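PDB 4WNR: leucine-rich-repeat protein from Methanosarcina barkeri, which binds GDP and magnesium through its Roc G-domain, here linked to part of the COR domain, in a Roco protein that is probably a serine/threonine kinase. Local coordinates for residues A[302-307]-A[320-325]; A[104-109]-A[281-286]. All blocks are in the same frame, centred on the assembly; numbering follows the deposited sequence.

From the N terminus the chain first reaches 104-109, in the Roc domain just after helix 99-104. After 171 further residues, 281-286 on helix 275-286 of the COR part packs back against 104-109; this closes contact 2 and joins the two domains. Contact 1 opens only afterwards: 302-307 meets 320-325 across a 12-residue connection without helix or strand, all within COR. The two closures are therefore in series and do not cross. Helix 275-286 bridges them, since Ile-306 CG2 lies 3.4 Å from Lys-284 O and Ile-325 CG2 lies 3.9 Å from Ile-285 CD1, so the local COR packing continues into the interface with Roc.

Contact 1 (A[302-307]-A[320-325]); sequences MLDEIL and ERYGYI
The hydroxyl OH of Tyr-322 ends against the backbone of helix 303-306, 3.5 Å from Leu-303 O. That carbonyl already accepts the backbone N-H of Leu-307 just past the end of the helix, and the approach of the tyrosine is better read as packing than as a hydrogen bond. Tyr-322 lies at the start of helix 322-331 and carries by far the largest share of the buried surface on its side. Its CG is anti to the carbonyl carbon, beside the backbone N (chi1 -76°), and from there the ring reaches Leu-303 and Asp-304 of the other helix and Leu-307 just past its end. Leu-303 runs past the ring in the opposite direction, with CB 3.4 Å from Tyr-322 CE2 and CD1 3.6 Å from Tyr-322 CD2; its approach is oblique. Leu-307, four residues later, covers a face: its CD1 makes a CH-pi contact 4.1 Å from the centroid of the Tyr-322 ring and 27° off the ring normal. Both helices belong to the COR-A part of the chain. Strand 297-299, helices 303-306 and 322-331, and then strands 336-337 and 342-344, with 342-344 in the middle of the antiparallel sheet, follow an order consistent with a winged-helix fold, and the present contact would join its second and third helices. Asp-304 approaches Tyr-322 from a different direction. Its side chain crosses at about a right angle, OD1 lying in the ring plane at the edge, 3.6 Å from Tyr-322 CE2, with the carboxylate turned 84° from the ring. One turn along from Tyr-322, Ile-325 extends the apolar strip, its CD1 4.3 Å from Leu-307 CD1. Leu-298 backs Leu-303 from the strand, while Ile-285 of helix 275-286 packs on Ile-325.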
# COMPACT_ATOMS: atom_id res chain seq x y z
N MET A 302 -26.69 -9.35 7.86
CA MET A 302 -26.75 -9.21 6.40
C MET A 302 -25.46 -9.64 5.70
O MET A 302 -25.47 -9.95 4.51
CB MET A 302 -27.05 -7.76 6.02
CG MET A 302 -28.31 -7.18 6.63
SD MET A 302 -28.55 -5.45 6.20
CE MET A 302 -28.85 -5.56 4.44
N LEU A 303 -24.35 -9.66 6.44
CA LEU A 303 -23.03 -9.97 5.87
C LEU A 303 -22.91 -11.38 5.29
O LEU A 303 -22.08 -11.63 4.42
CB LEU A 303 -21.93 -9.75 6.91
CG LEU A 303 -21.71 -8.32 7.40
CD1 LEU A 303 -20.68 -8.30 8.52
CD2 LEU A 303 -21.28 -7.40 6.26
N ASP A 304 -23.74 -12.31 5.77
CA ASP A 304 -23.75 -13.68 5.26
C ASP A 304 -24.16 -13.73 3.79
O ASP A 304 -23.52 -14.41 2.99
CB ASP A 304 -24.68 -14.56 6.08
CG ASP A 304 -24.17 -14.80 7.49
OD1 ASP A 304 -23.93 -13.81 8.21
OD2 ASP A 304 -24.01 -15.98 7.88
N GLU A 305 -25.21 -12.99 3.44
CA GLU A 305 -25.71 -12.93 2.06
C GLU A 305 -24.75 -12.14 1.16
O GLU A 305 -24.55 -12.51 -0.00
CB GLU A 305 -27.10 -12.30 2.03
CG GLU A 305 -27.82 -12.38 0.69
CD GLU A 305 -27.46 -11.25 -0.27
OE1 GLU A 305 -27.16 -10.13 0.19
OE2 GLU A 305 -27.50 -11.48 -1.50
N ILE A 306 -24.17 -11.07 1.69
CA ILE A 306 -23.29 -10.19 0.92
C ILE A 306 -21.95 -10.86 0.62
O ILE A 306 -21.49 -10.86 -0.52
CB ILE A 306 -23.03 -8.85 1.66
CG1 ILE A 306 -24.35 -8.08 1.85
CG2 ILE A 306 -22.04 -7.99 0.90
CD1 ILE A 306 -24.27 -6.98 2.88
N LEU A 307 -21.34 -11.43 1.65
CA LEU A 307 -20.01 -12.05 1.53
C LEU A 307 -20.05 -13.54 1.18
O LEU A 307 -19.03 -14.22 1.24
CB LEU A 307 -19.21 -11.84 2.82
CG LEU A 307 -19.05 -10.39 3.29
CD1 LEU A 307 -18.36 -10.34 4.64
CD2 LEU A 307 -18.29 -9.55 2.27
N GLU A 320 -15.65 -15.20 11.35
CA GLU A 320 -14.73 -14.59 12.33
C GLU A 320 -13.98 -13.37 11.78
O GLU A 320 -13.46 -12.57 12.56
CB GLU A 320 -13.73 -15.62 12.87
CG GLU A 320 -12.82 -16.29 11.84
CD GLU A 320 -13.37 -17.61 11.34
OE1 GLU A 320 -14.59 -17.69 11.07
OE2 GLU A 320 -12.58 -18.57 11.19
N ARG A 321 -13.92 -13.24 10.46
CA ARG A 321 -13.28 -12.09 9.81
C ARG A 321 -14.27 -10.98 9.45
O ARG A 321 -13.89 -9.98 8.84
CB ARG A 321 -12.52 -12.54 8.55
CG ARG A 321 -11.60 -13.74 8.76
CD ARG A 321 -10.50 -13.46 9.77
NE ARG A 321 -10.00 -14.69 10.39
CZ ARG A 321 -9.12 -14.73 11.39
NH1 ARG A 321 -8.62 -13.61 11.90
NH2 ARG A 321 -8.74 -15.90 11.89
N TYR A 322 -15.54 -11.16 9.83
CA TYR A 322 -16.56 -10.12 9.63
C TYR A 322 -16.23 -8.91 10.50
O TYR A 322 -16.36 -7.77 10.06
CB TYR A 322 -17.95 -10.65 9.99
CG TYR A 322 -18.58 -11.58 8.96
CD1 TYR A 322 -17.82 -12.24 8.00
CD2 TYR A 322 -19.96 -11.81 8.97
CE1 TYR A 322 -18.41 -13.08 7.07
CE2 TYR A 322 -20.55 -12.66 8.05
CZ TYR A 322 -19.77 -13.29 7.11
OH TYR A 322 -20.36 -14.13 6.19
N GLY A 323 -15.80 -9.18 11.73
CA GLY A 323 -15.36 -8.13 12.65
C GLY A 323 -14.16 -7.37 12.12
O GLY A 323 -14.09 -6.15 12.24
N TYR A 324 -13.22 -8.10 11.52
CA TYR A 324 -12.03 -7.48 10.92
C TYR A 324 -12.42 -6.46 9.85
O TYR A 324 -12.00 -5.31 9.90
CB TYR A 324 -11.11 -8.54 10.31
CG TYR A 324 -9.96 -7.96 9.51
CD1 TYR A 324 -8.87 -7.36 10.14
CD2 TYR A 324 -9.97 -8.00 8.12
CE1 TYR A 324 -7.82 -6.83 9.41
CE2 TYR A 324 -8.92 -7.47 7.38
CZ TYR A 324 -7.85 -6.89 8.03
OH TYR A 324 -6.81 -6.36 7.30
N ILE A 325 -13.23 -6.90 8.89
CA ILE A 325 -13.62 -6.05 7.75
C ILE A 325 -14.41 -4.82 8.20
O ILE A 325 -14.17 -3.72 7.73
CB ILE A 325 -14.43 -6.84 6.70
CG1 ILE A 325 -13.55 -7.94 6.08
CG2 ILE A 325 -14.94 -5.93 5.60
CD1 ILE A 325 -14.34 -9.04 5.39

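Contact 2 (A[104-109]-A[281-286]); sequences HATHQF and GVYKII
His-104 and Thr-106 both present their side chains to one flank of helix 275-286, with His-104 CA 8.3 Å from Tyr-283 CA and Thr-106 CA 8.1 Å from Val-282 CA, while Ala-105 between them takes positive phi (66°) and turns the chain out of helix 99-104. The polar link is the hydrogen bond from Thr-106 OG1 to Tyr-283 OH, 2.7 Å long. Thr-106 holds OG1 between its backbone N and carbonyl carbon (chi1 58°), which leaves CG2 between Tyr-283 CE1 and Val-282 CG1, 4.0 Å from the latter. The tyrosine hydroxyl is gripped a second time by the carboxylate of Glu-101, consistent with its receiving the threonine proton and passing on its own. Alongside the hydrogen bond, the imidazole of His-104 crosses the Tyr-283 ring obliquely, the planes 49° apart and His-104 CD2 3.5 Å from Tyr-283 CE1. The same imidazole meets Ile-286, whose CG2 lies 3.7 Å from His-104 CE1 and whose CD1 comes near ND1 and CG. Val-282 divides its two methyls: CG1 serves Thr-106, and CG2 lies 4.1 Å from Phe-109 CE2. Leu-328 of helix 322-331 also packs on Phe-109. The Tyr-283 side chain is about 11 Å from the bound magnesium ion, so the contact is near the nucleotide site without forming part of it. In chain order 104-109 follows the DxxG segment of a P-loop GTPase, which places this Roc-COR interface at what is probably the switch II region.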
# COMPACT_ATOMS: atom_id res chain seq x y z
N HIS A 104 -13.12 4.94 -3.53
CA HIS A 104 -13.64 4.41 -2.27
C HIS A 104 -12.68 4.57 -1.09
O HIS A 104 -13.04 4.24 0.04
CB HIS A 104 -14.00 2.93 -2.44
CG HIS A 104 -15.06 2.68 -3.46
ND1 HIS A 104 -16.33 3.23 -3.38
CD2 HIS A 104 -15.05 1.93 -4.59
CE1 HIS A 104 -17.04 2.84 -4.41
NE2 HIS A 104 -16.30 2.05 -5.17
N ALA A 105 -11.47 5.04 -1.37
CA ALA A 105 -10.45 5.31 -0.34
C ALA A 105 -9.94 4.05 0.37
O ALA A 105 -9.51 4.11 1.52
CB ALA A 105 -10.97 6.33 0.68
N THR A 106 -9.95 2.92 -0.34
CA THR A 106 -9.44 1.66 0.21
C THR A 106 -7.91 1.57 0.13
O THR A 106 -7.31 0.67 0.71
CB THR A 106 -10.05 0.44 -0.50
OG1 THR A 106 -9.78 0.50 -1.91
CG2 THR A 106 -11.55 0.38 -0.27
N HIS A 107 -7.30 2.50 -0.60
CA HIS A 107 -5.84 2.60 -0.65
C HIS A 107 -5.23 2.94 0.72
O HIS A 107 -4.08 2.62 0.98
CB HIS A 107 -5.40 3.66 -1.68
CG HIS A 107 -5.69 5.06 -1.26
ND1 HIS A 107 -6.92 5.65 -1.43
CD2 HIS A 107 -4.90 6.00 -0.69
CE1 HIS A 107 -6.88 6.89 -0.97
NE2 HIS A 107 -5.67 7.13 -0.52
N GLN A 108 -6.03 3.58 1.58
CA GLN A 108 -5.63 3.92 2.94
C GLN A 108 -5.15 2.71 3.76
O GLN A 108 -4.33 2.86 4.67
CB GLN A 108 -6.78 4.59 3.68
CG GLN A 108 -7.08 6.01 3.22
CD GLN A 108 -8.29 6.60 3.93
OE1 GLN A 108 -9.40 6.05 3.84
NE2 GLN A 108 -8.10 7.71 4.63
N PHE A 109 -5.65 1.52 3.44
CA PHE A 109 -5.29 0.30 4.18
C PHE A 109 -3.81 -0.05 3.98
O PHE A 109 -3.19 -0.68 4.84
CB PHE A 109 -6.14 -0.91 3.75
CG PHE A 109 -7.62 -0.65 3.66
CD1 PHE A 109 -8.24 0.33 4.44
CD2 PHE A 109 -8.41 -1.41 2.81
CE1 PHE A 109 -9.60 0.56 4.35
CE2 PHE A 109 -9.77 -1.19 2.72
CZ PHE A 109 -10.37 -0.21 3.49
N GLY A 281 -13.77 -7.58 -0.58
CA GLY A 281 -14.71 -7.72 0.53
C GLY A 281 -15.42 -6.42 0.86
O GLY A 281 -16.62 -6.40 1.13
N VAL A 282 -14.67 -5.32 0.81
CA VAL A 282 -15.21 -3.99 1.07
C VAL A 282 -16.12 -3.52 -0.07
O VAL A 282 -17.17 -2.93 0.18
CB VAL A 282 -14.08 -2.95 1.30
CG1 VAL A 282 -14.64 -1.54 1.41
CG2 VAL A 282 -13.30 -3.30 2.56
N TYR A 283 -15.71 -3.79 -1.31
CA TYR A 283 -16.51 -3.39 -2.48
C TYR A 283 -17.83 -4.15 -2.56
O TYR A 283 -18.84 -3.61 -3.02
CB TYR A 283 -15.72 -3.58 -3.79
CG TYR A 283 -14.43 -2.78 -3.87
CD1 TYR A 283 -14.34 -1.48 -3.38
CD2 TYR A 283 -13.30 -3.33 -4.48
CE1 TYR A 283 -13.16 -0.76 -3.46
CE2 TYR A 283 -12.12 -2.62 -4.56
CZ TYR A 283 -12.05 -1.33 -4.05
OH TYR A 283 -10.88 -0.62 -4.14
N LYS A 284 -17.83 -5.41 -2.13
CA LYS A 284 -19.06 -6.20 -2.04
C LYS A 284 -20.08 -5.53 -1.12
O LYS A 284 -21.28 -5.54 -1.41
CB LYS A 284 -18.76 -7.63 -1.56
CG LYS A 284 -18.45 -8.60 -2.68
CD LYS A 284 -18.02 -9.96 -2.15
CE LYS A 284 -18.32 -11.07 -3.14
NZ LYS A 284 -17.77 -10.82 -4.50
N ILE A 285 -19.60 -4.96 -0.02
CA ILE A 285 -20.46 -4.24 0.92
C ILE A 285 -20.94 -2.92 0.31
O ILE A 285 -22.13 -2.63 0.33
CB ILE A 285 -19.73 -3.97 2.26
CG1 ILE A 285 -19.43 -5.29 2.97
CG2 ILE A 285 -20.56 -3.07 3.17
CD1 ILE A 285 -18.41 -5.18 4.08
N ILE A 286 -20.01 -2.14 -0.23
CA ILE A 286 -20.32 -0.83 -0.82
C ILE A 286 -21.28 -0.96 -2.00
O ILE A 286 -22.24 -0.19 -2.11
CB ILE A 286 -19.04 -0.08 -1.25
CG1 ILE A 286 -18.21 0.31 -0.02
CG2 ILE A 286 -19.39 1.18 -2.05
CD1 ILE A 286 -16.80 0.75 -0.33